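Local coordinates for protein catechol O-methyltransferase (Mycobacterium tuberculosis, PDB 6JCL) that transfers a methyl group from S-adenosyl-L-methionine to catechol-like compounds in a reaction that depends on a divalent metal cation, at residues A[11-16]-A[206-211]. Sequence-based numbering, arbitrary orientation. Where two conformers were deposited one is given.
Sequences DVDAFL and VGRKGW
Asp-13, on helix 9-21, meets Gly-207 and Arg-208 in the hairpin loop that joins the last two antiparallel strands of the Rossmann-like methyltransferase sheet. Gly-207 to Gly-210 form a type I beta turn, closed by a hydrogen bond from Gly-210 N to Gly-207 O. The tight part lies at the start of this turn. Arg-208 N donates a nearly straight hydrogen bond to Asp-13 OD2 (2.9 Å, 168°). The N-H comes from above the carboxylate plane, 49° out of it. OD2 also sits 3.4 Å from Gly-207 CA. Gly-207 has no side chain; a CB there would collide with OD2. The other oxygen, OD1, is hydrogen-bonded to Gln-204 of the second subunit, so both carboxylate oxygens are held and the contact is part of the dimer interface. The exposed part is looser: the Arg-208 side chain was modelled in two positions. In the conformer described, a bend at chi3 (-21°) brings the guanidinium near the helix backbone at Asp-13 and Ala-14. There its salt bridge is with Asp-17, one helical turn beyond Asp-13. A water in the guanidinium plane then accepts from Arg-208 NH1 at 3.1 Å and donates weakly to Asp-13 OD2 at 3.3 Å.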
loop_
_atom_site.group_PDB
_atom_site.type_symbol
_atom_site.label_atom_id
_atom_site.label_comp_id
_atom_site.label_asym_id
_atom_site.label_seq_id
_atom_site.Cartn_x
_atom_site.Cartn_y
_atom_site.Cartn_z
ATOM N N ASP A 11 2.697 17.181 -10.618
ATOM C CA ASP A 11 2.069 18.306 -9.920
ATOM C C ASP A 11 1.290 17.832 -8.703
ATOM O O ASP A 11 1.326 18.468 -7.643
ATOM C CB ASP A 11 1.090 19.051 -10.829
ATOM C CG ASP A 11 1.754 19.733 -12.011
ATOM O OD1 ASP A 11 2.885 20.230 -11.874
ATOM O OD2 ASP A 11 1.122 19.750 -13.087
ATOM N N VAL A 12 0.539 16.743 -8.859
ATOM C CA VAL A 12 -0.230 16.204 -7.744
ATOM C C VAL A 12 0.703 15.743 -6.629
ATOM O O VAL A 12 0.457 16.021 -5.451
ATOM C CB VAL A 12 -1.148 15.075 -8.228
ATOM C CG1 VAL A 12 -1.793 14.369 -7.024
ATOM C CG2 VAL A 12 -2.217 15.664 -9.142
ATOM N N ASP A 13 1.812 15.091 -6.982
ATOM C CA ASP A 13 2.759 14.659 -5.951
ATOM C C ASP A 13 3.346 15.840 -5.196
ATOM O O ASP A 13 3.621 15.737 -3.997
ATOM C CB ASP A 13 3.904 13.840 -6.541
ATOM C CG ASP A 13 3.769 12.331 -6.276
ATOM O OD1 ASP A 13 2.703 11.858 -5.807
ATOM O OD2 ASP A 13 4.751 11.611 -6.542
ATOM N N ALA A 14 3.604 16.955 -5.885
ATOM C CA ALA A 14 4.117 18.122 -5.176
ATOM C C ALA A 14 3.122 18.601 -4.128
ATOM O O ALA A 14 3.514 18.949 -3.006
ATOM C CB ALA A 14 4.452 19.239 -6.160
ATOM N N PHE A 15 1.825 18.610 -4.468
ATOM C CA PHE A 15 0.793 18.961 -3.498
ATOM C C PHE A 15 0.761 17.956 -2.345
ATOM O O PHE A 15 0.702 18.342 -1.171
ATOM C CB PHE A 15 -0.572 19.046 -4.201
ATOM C CG PHE A 15 -1.753 19.157 -3.267
ATOM C CD1 PHE A 15 -2.138 20.389 -2.733
ATOM C CD2 PHE A 15 -2.505 18.029 -2.950
ATOM C CE1 PHE A 15 -3.255 20.478 -1.868
ATOM C CE2 PHE A 15 -3.603 18.116 -2.096
ATOM C CZ PHE A 15 -3.974 19.336 -1.556
ATOM N N LEU A 16 0.816 16.662 -2.665
ATOM C CA LEU A 16 0.789 15.644 -1.624
ATOM C C LEU A 16 2.003 15.775 -0.714
ATOM O O LEU A 16 1.886 15.627 0.508
ATOM C CB LEU A 16 0.733 14.247 -2.257
ATOM C CG LEU A 16 -0.497 13.890 -3.110
ATOM C CD1 LEU A 16 -0.356 12.494 -3.678
ATOM C CD2 LEU A 16 -1.763 13.986 -2.288
ATOM N N VAL A 206 1.522 6.301 -10.339
ATOM C CA VAL A 206 2.068 7.437 -11.070
ATOM C C VAL A 206 2.460 8.480 -10.034
ATOM O O VAL A 206 2.155 8.356 -8.843
ATOM C CB VAL A 206 1.084 8.026 -12.106
ATOM C CG1 VAL A 206 0.913 7.049 -13.299
ATOM C CG2 VAL A 206 -0.277 8.338 -11.458
ATOM N N GLY A 207 3.141 9.506 -10.495
ATOM C CA GLY A 207 3.593 10.569 -9.610
ATOM C C GLY A 207 4.854 11.207 -10.171
ATOM O O GLY A 207 5.050 11.250 -11.380
ATOM N N ARG A 208 5.701 11.676 -9.250
ATOM C CA ARG A 208 6.943 12.333 -9.651
ATOM C C ARG A 208 7.786 11.437 -10.548
ATOM O O ARG A 208 8.448 11.921 -11.474
ATOM C CB ARG A 208 7.734 12.734 -8.407
ATOM C CG ARG A 208 8.939 13.625 -8.677
ATOM C CD ARG A 208 9.509 14.105 -7.349
ATOM N NE ARG A 208 8.486 14.001 -6.313
ATOM C CZ ARG A 208 7.783 15.024 -5.843
ATOM N NH1 ARG A 208 6.863 14.812 -4.930
ATOM N NH2 ARG A 208 7.986 16.254 -6.300
ATOM N N LYS A 209 7.786 10.130 -10.286
ATOM C CA LYS A 209 8.688 9.220 -10.978
ATOM C C LYS A 209 8.079 8.571 -12.218
ATOM O O LYS A 209 8.736 7.735 -12.846
ATOM C CB LYS A 209 9.188 8.147 -9.996
ATOM C CG LYS A 209 9.932 8.766 -8.798
ATOM C CD LYS A 209 10.426 7.677 -7.841
ATOM C CE LYS A 209 11.415 6.779 -8.541
ATOM N NZ LYS A 209 12.085 5.829 -7.561
ATOM N N GLY A 210 6.868 8.943 -12.605
ATOM C CA GLY A 210 6.286 8.377 -13.817
ATOM C C GLY A 210 5.468 7.134 -13.525
ATOM O O GLY A 210 5.205 6.778 -12.372
ATOM N N TRP A 211 5.069 6.452 -14.606
ATOM C CA TRP A 211 4.200 5.274 -14.484
ATOM C C TRP A 211 5.038 4.055 -14.116
ATOM O O TRP A 211 5.879 3.602 -14.902
ATOM C CB TRP A 211 3.430 5.074 -15.791
ATOM C CG TRP A 211 2.594 3.825 -15.873
ATOM C CD1 TRP A 211 2.072 3.090 -14.827
ATOM C CD2 TRP A 211 2.175 3.177 -17.076
ATOM N NE1 TRP A 211 1.367 2.006 -15.333
ATOM C CE2 TRP A 211 1.420 2.043 -16.703
ATOM C CE3 TRP A 211 2.370 3.448 -18.442
ATOM C CZ2 TRP A 211 0.858 1.172 -17.649
ATOM C CZ3 TRP A 211 1.816 2.577 -19.384
ATOM C CH2 TRP A 211 1.065 1.452 -18.981
HETATM O O HOH W 1 6.126 12.087 -3.610
#